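Local coordinates for CDGSH iron-sulfur domain-containing protein 3, mitochondrial (Homo sapiens, PDB 6AVJ) that binds two [2Fe-2S] clusters, can transfer them to the apoferredoxins FDX1 and FDX2, and helps maintain mitochondrial iron homeostasis, at residues 5-10 and 31-36; 39-42 and 48-51. The protein carries 2 engineered substitutions. All coordinates share one frame; numbering follows the deposited sequence.

Contact 1: residues 5-10 and 31-36; sequences VVALKT and KKQPFC. With FES (Fe2/s2 (inorganic) cluster), chain D.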
loop_
_atom_site.group_PDB
_atom_site.type_symbol
_atom_site.label_atom_id
_atom_site.label_comp_id
_atom_site.label_asym_id
_atom_site.label_seq_id
_atom_site.Cartn_x
_atom_site.Cartn_y
_atom_site.Cartn_z
ATOM N N VAL A 5 -1.782 -4.325 -8.236
ATOM C CA VAL A 5 -2.734 -3.419 -8.870
ATOM C C VAL A 5 -2.834 -2.101 -8.087
ATOM O O VAL A 5 -2.462 -1.999 -6.915
ATOM C CB VAL A 5 -4.131 -4.107 -9.023
ATOM C CG1 VAL A 5 -4.000 -5.430 -9.858
ATOM C CG2 VAL A 5 -4.780 -4.393 -7.645
ATOM N N VAL A 6 -3.259 -1.059 -8.783
ATOM C CA VAL A 6 -3.423 0.261 -8.176
ATOM C C VAL A 6 -4.706 0.240 -7.337
ATOM O O VAL A 6 -5.806 0.040 -7.870
ATOM C CB VAL A 6 -3.487 1.348 -9.271
ATOM C CG1 VAL A 6 -3.863 2.689 -8.687
ATOM C CG2 VAL A 6 -2.208 1.426 -10.053
ATOM N N ALA A 7 -4.574 0.406 -6.014
ATOM C CA ALA A 7 -5.770 0.405 -5.160
ATOM C C ALA A 7 -6.454 1.761 -5.141
ATOM O O ALA A 7 -7.689 1.849 -5.158
ATOM C CB ALA A 7 -5.407 -0.007 -3.725
ATOM N N LEU A 8 -5.670 2.825 -5.040
ATOM C CA LEU A 8 -6.187 4.181 -5.037
ATOM C C LEU A 8 -5.091 5.032 -5.621
ATOM O O LEU A 8 -3.962 4.562 -5.806
ATOM C CB LEU A 8 -6.567 4.662 -3.604
ATOM C CG LEU A 8 -7.615 3.823 -2.882
ATOM C CD1 LEU A 8 -7.543 3.955 -1.372
ATOM C CD2 LEU A 8 -9.015 4.232 -3.421
ATOM N N LYS A 9 -5.409 6.308 -5.848
ATOM C CA LYS A 9 -4.493 7.243 -6.481
ATOM C C LYS A 9 -4.085 8.375 -5.567
ATOM O O LYS A 9 -3.426 9.305 -6.020
ATOM C CB LYS A 9 -5.108 7.834 -7.750
ATOM C CG LYS A 9 -5.221 6.843 -8.876
ATOM C CD LYS A 9 -5.770 7.601 -10.098
ATOM C CE LYS A 9 -6.300 6.655 -11.079
ATOM N NZ LYS A 9 -7.024 7.386 -12.192
ATOM N N THR A 10 -4.445 8.315 -4.291
ATOM C CA THR A 10 -3.961 9.277 -3.298
ATOM C C THR A 10 -3.627 8.485 -2.044
ATOM O O THR A 10 -4.369 7.546 -1.695
ATOM C CB THR A 10 -5.021 10.343 -2.955
ATOM O OG1 THR A 10 -6.175 9.696 -2.434
ATOM C CG2 THR A 10 -5.463 11.038 -4.168
ATOM N N LYS A 31 -9.356 -4.492 0.888
ATOM C CA LYS A 31 -10.464 -3.556 1.023
ATOM C C LYS A 31 -10.345 -2.720 2.301
ATOM O O LYS A 31 -11.271 -1.971 2.620
ATOM C CB LYS A 31 -11.807 -4.306 0.990
ATOM C CG LYS A 31 -11.935 -5.348 -0.149
ATOM C CD LYS A 31 -11.539 -4.815 -1.513
ATOM C CE LYS A 31 -12.326 -3.572 -1.924
ATOM N NZ LYS A 31 -11.881 -3.015 -3.278
ATOM N N LYS A 32 -9.222 -2.827 3.036
ATOM C CA LYS A 32 -8.962 -1.966 4.200
ATOM C C LYS A 32 -7.653 -1.205 3.997
ATOM O O LYS A 32 -6.752 -1.236 4.854
ATOM C CB LYS A 32 -8.934 -2.791 5.503
ATOM C CG LYS A 32 -10.162 -3.757 5.578
ATOM C CD LYS A 32 -10.843 -3.806 6.930
ATOM C CE LYS A 32 -10.020 -4.605 7.948
ATOM N NZ LYS A 32 -10.610 -4.545 9.342
ATOM N N GLN A 33 -7.545 -0.518 2.866
ATOM C CA GLN A 33 -6.314 0.155 2.523
ATOM C C GLN A 33 -5.980 1.127 3.645
ATOM O O GLN A 33 -6.886 1.754 4.211
ATOM C CB GLN A 33 -6.440 0.900 1.196
ATOM C CG GLN A 33 -6.447 -0.003 -0.046
ATOM C CD GLN A 33 -5.135 -0.758 -0.204
ATOM O OE1 GLN A 33 -4.045 -0.250 0.164
ATOM N NE2 GLN A 33 -5.222 -1.980 -0.715
ATOM N N PRO A 34 -4.689 1.327 3.947
ATOM C CA PRO A 34 -3.468 0.895 3.227
ATOM C C PRO A 34 -2.906 -0.420 3.717
ATOM O O PRO A 34 -1.795 -0.795 3.320
ATOM C CB PRO A 34 -2.470 1.996 3.552
ATOM C CG PRO A 34 -2.878 2.424 4.924
ATOM C CD PRO A 34 -4.365 2.289 5.019
ATOM N N PHE A 35 -3.632 -1.114 4.573
ATOM C CA PHE A 35 -3.125 -2.301 5.258
ATOM C C PHE A 35 -3.731 -3.576 4.685
ATOM O O PHE A 35 -4.801 -3.565 4.079
ATOM C CB PHE A 35 -3.438 -2.218 6.777
ATOM C CG PHE A 35 -2.839 -1.002 7.439
ATOM C CD1 PHE A 35 -1.477 -0.863 7.513
ATOM C CD2 PHE A 35 -3.652 0.005 7.964
ATOM C CE1 PHE A 35 -0.912 0.244 8.105
ATOM C CE2 PHE A 35 -3.112 1.104 8.552
ATOM C CZ PHE A 35 -1.731 1.239 8.615
ATOM N N CYS A 36 -3.036 -4.678 4.920
ATOM C CA CYS A 36 -3.461 -6.003 4.466
ATOM C C CYS A 36 -4.705 -6.491 5.221
ATOM O O CYS A 36 -4.822 -6.321 6.434
ATOM C CB CYS A 36 -2.291 -6.966 4.652
ATOM S SG CYS A 36 -2.524 -8.684 4.304
HETATM FE FE1 FES D . -2.424 -8.635 1.946
HETATM FE FE2 FES D . -2.641 -6.870 -0.089
HETATM S S1 FES D . -0.785 -7.634 0.772
HETATM S S2 FES D . -4.268 -7.772 1.079
#
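Two torsions in a row fold the side chain of Gln-33 toward Ala-7: CG lies anti to the carbonyl carbon (chi1 -74°), and the chain then bends at chi2 (-63°). The bend turns one face of the amide to Ala-7, whose methyl sits over it, almost straight above CD. Ala-7 CB meets Gln-33 NE2 at 3.6 Å and is as close to Gln-33 CD. Gln-33 CG is 3.8 Å from the same Ala-7 CB, so one methyl packs against the outer half of the glutamine. Leu-8 adds a looser touch. Its CD1 comes to 4.1 Å from Gln-33 CB, and the two side chains run past each other in opposite directions. No hydrogen bond links the two segments. The amide finds its partners elsewhere: Gln-33 OE1 is bonded to Lys-66 NZ and Gln-33 NE2 to the Ser-30 carbonyl. Held at both ends, the amide is fixed in its rotation, with its face to Ala-7. Gln-33 and its cis-linked Pro-34 are the corners of a type VIa beta turn, closed by Phe-35 N to Lys-32 O at 3.1 Å. Pro-34 CG sits 3.8 Å above the centre of the Phe-35 ring. Three residues after Gln-33, Cys-36 SG binds FE1 of the cluster at 2.4 Å. Its sulfur is anti to the backbone N (chi1 176°) and points to the iron. The Ala-7 backbone is bonded to Thr-64 of the second cluster pocket. The contact itself sets the N-terminal loop against the cluster-binding loop of the first CDGSH-type motif, where Cys-25, Cys-27 and Cys-36 are three of the four cysteine ligands in this structure.

Contact 2: residues 39-42 and 48-51; sequences SCFF and SPLK. Engineered in segment 39-42: Cys-40 (natural residue His). With FES (Fe2/s2 (inorganic) cluster), chain D.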
loop_
_atom_site.group_PDB
_atom_site.type_symbol
_atom_site.label_atom_id
_atom_site.label_comp_id
_atom_site.label_asym_id
_atom_site.label_seq_id
_atom_site.Cartn_x
_atom_site.Cartn_y
_atom_site.Cartn_z
ATOM N N SER A 39 -6.474 -10.523 1.544
ATOM C CA SER A 39 -6.838 -10.799 0.153
ATOM C C SER A 39 -5.688 -11.420 -0.612
ATOM O O SER A 39 -5.908 -12.268 -1.491
ATOM C CB SER A 39 -7.280 -9.518 -0.545
ATOM O OG SER A 39 -8.432 -8.978 0.075
ATOM N N CYS A 40 -4.455 -10.966 -0.326
ATOM C CA CYS A 40 -3.258 -11.553 -0.942
ATOM C C CYS A 40 -3.251 -13.062 -0.809
ATOM O O CYS A 40 -2.778 -13.761 -1.716
ATOM C CB CYS A 40 -1.993 -10.977 -0.296
ATOM S SG CYS A 40 -2.143 -10.943 1.496
ATOM N N PHE A 41 -3.756 -13.577 0.327
ATOM C CA PHE A 41 -3.754 -15.003 0.643
ATOM C C PHE A 41 -4.994 -15.704 0.098
ATOM O O PHE A 41 -4.892 -16.809 -0.449
ATOM C CB PHE A 41 -3.671 -15.230 2.178
ATOM C CG PHE A 41 -2.509 -14.542 2.839
ATOM C CD1 PHE A 41 -2.683 -13.833 4.042
ATOM C CD2 PHE A 41 -1.221 -14.590 2.274
ATOM C CE1 PHE A 41 -1.601 -13.188 4.661
ATOM C CE2 PHE A 41 -0.140 -13.944 2.898
ATOM C CZ PHE A 41 -0.338 -13.247 4.084
ATOM N N PHE A 42 -6.174 -15.092 0.285
ATOM C CA PHE A 42 -7.434 -15.717 -0.127
ATOM C C PHE A 42 -7.488 -15.900 -1.633
ATOM O O PHE A 42 -8.140 -16.836 -2.120
ATOM C CB PHE A 42 -8.644 -14.865 0.307
ATOM C CG PHE A 42 -8.675 -14.528 1.791
ATOM C CD1 PHE A 42 -8.222 -15.430 2.734
ATOM C CD2 PHE A 42 -9.136 -13.302 2.220
ATOM C CE1 PHE A 42 -8.248 -15.112 4.096
ATOM C CE2 PHE A 42 -9.163 -12.977 3.573
ATOM C CZ PHE A 42 -8.716 -13.891 4.509
ATOM N N SER A 48 2.650 -11.138 -0.254
ATOM C CA SER A 48 2.360 -11.100 1.165
ATOM C C SER A 48 2.735 -9.715 1.696
ATOM O O SER A 48 3.536 -9.022 1.071
ATOM C CB SER A 48 3.102 -12.213 1.922
ATOM O OG SER A 48 4.464 -11.997 1.823
ATOM N N PRO A 49 2.118 -9.260 2.788
ATOM C CA PRO A 49 2.230 -7.839 3.163
ATOM C C PRO A 49 3.613 -7.514 3.717
ATOM O O PRO A 49 4.355 -8.393 4.172
ATOM C CB PRO A 49 1.143 -7.675 4.232
ATOM C CG PRO A 49 1.081 -9.003 4.874
ATOM C CD PRO A 49 1.208 -9.967 3.689
ATOM N N LEU A 50 3.979 -6.246 3.599
ATOM C CA LEU A 50 5.254 -5.744 4.114
ATOM C C LEU A 50 5.072 -5.451 5.598
ATOM O O LEU A 50 4.459 -4.454 5.989
ATOM C CB LEU A 50 5.709 -4.519 3.318
ATOM C CG LEU A 50 7.090 -3.934 3.722
ATOM C CD1 LEU A 50 8.147 -4.856 3.227
ATOM C CD2 LEU A 50 7.334 -2.553 3.072
ATOM N N LYS A 51 5.579 -6.342 6.445
ATOM C CA LYS A 51 5.424 -6.166 7.886
ATOM C C LYS A 51 6.454 -5.158 8.386
ATOM O O LYS A 51 7.638 -5.229 8.021
ATOM C CB LYS A 51 5.558 -7.508 8.619
ATOM C CG LYS A 51 5.207 -7.448 10.122
ATOM C CD LYS A 51 5.155 -8.844 10.803
ATOM C CE LYS A 51 6.521 -9.453 10.830
ATOM N NZ LYS A 51 6.525 -10.736 11.606
HETATM FE FE1 FES D . -2.424 -8.635 1.946
HETATM FE FE2 FES D . -2.641 -6.870 -0.089
HETATM S S1 FES D . -0.785 -7.634 0.772
HETATM S S2 FES D . -4.268 -7.772 1.079
#
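The short helix 39-42 faces the loop that leads into strand 50-53, and the backbones come nearest at Cys-40 and Ser-48, whose CA atoms are 6.0 Å apart. Phe-41 reaches across from the helix. Its CG is anti to the carbonyl carbon (chi1 -54°), which carries the far end of the ring to the other segment. Ser-48 CB lies at the ring edge, near its plane, 3.8 Å from Phe-41 CE2. Pro-49 approaches obliquely, with its CD 3.6 Å from Phe-41 CZ, and the two side chains cross at about a right angle. The contact is apolar, with no hydrogen bond between the segments. One face of the Phe-41 ring carries the sulfur of Cys-40, with SG 3.6 Å above the ring centre. The same SG is 4.1 Å from Pro-49 CD and binds FE1 of the cluster at 2.4 Å. Cys-40 is an engineered residue in place of the natural histidine, so this iron bond belongs to the variant. Pro-49 also closes on the cluster, its CA 3.9 Å from the inorganic sulfur S1. From the helix start, Ser-39 N is 3.6 Å from the other inorganic sulfur, S2. Helix and proline loop thus line the first [2Fe-2S] pocket of the NEET fold, in which the native CDGSH-type motif supplies three cysteines and one histidine.

How the contacts relate
The contacts follow one another along the chain: contact 1 closes before contact 2 opens. Their centres are about 12 Å apart. They touch directly where Cys-36 CB packs on Pro-49 CB at 3.5 Å. Both also reach the same [2Fe-2S] cluster, and FE1 takes Cys-36 from contact 1 and the engineered Cys-40 from contact 2. Contact 1 lies about 5 Å from the centre of the chain, while contact 2 lies about 11 Å out. Strand 50-53, entered from contact 2, pairs antiparallel with strand 21-24, which precedes the cluster loop of contact 1. Cluster loop, helix and the loop into strand 50-53 meet round the first cluster. The N-terminal loop packs on the cluster loop, through Gln-33, in this monomeric two-cluster protein.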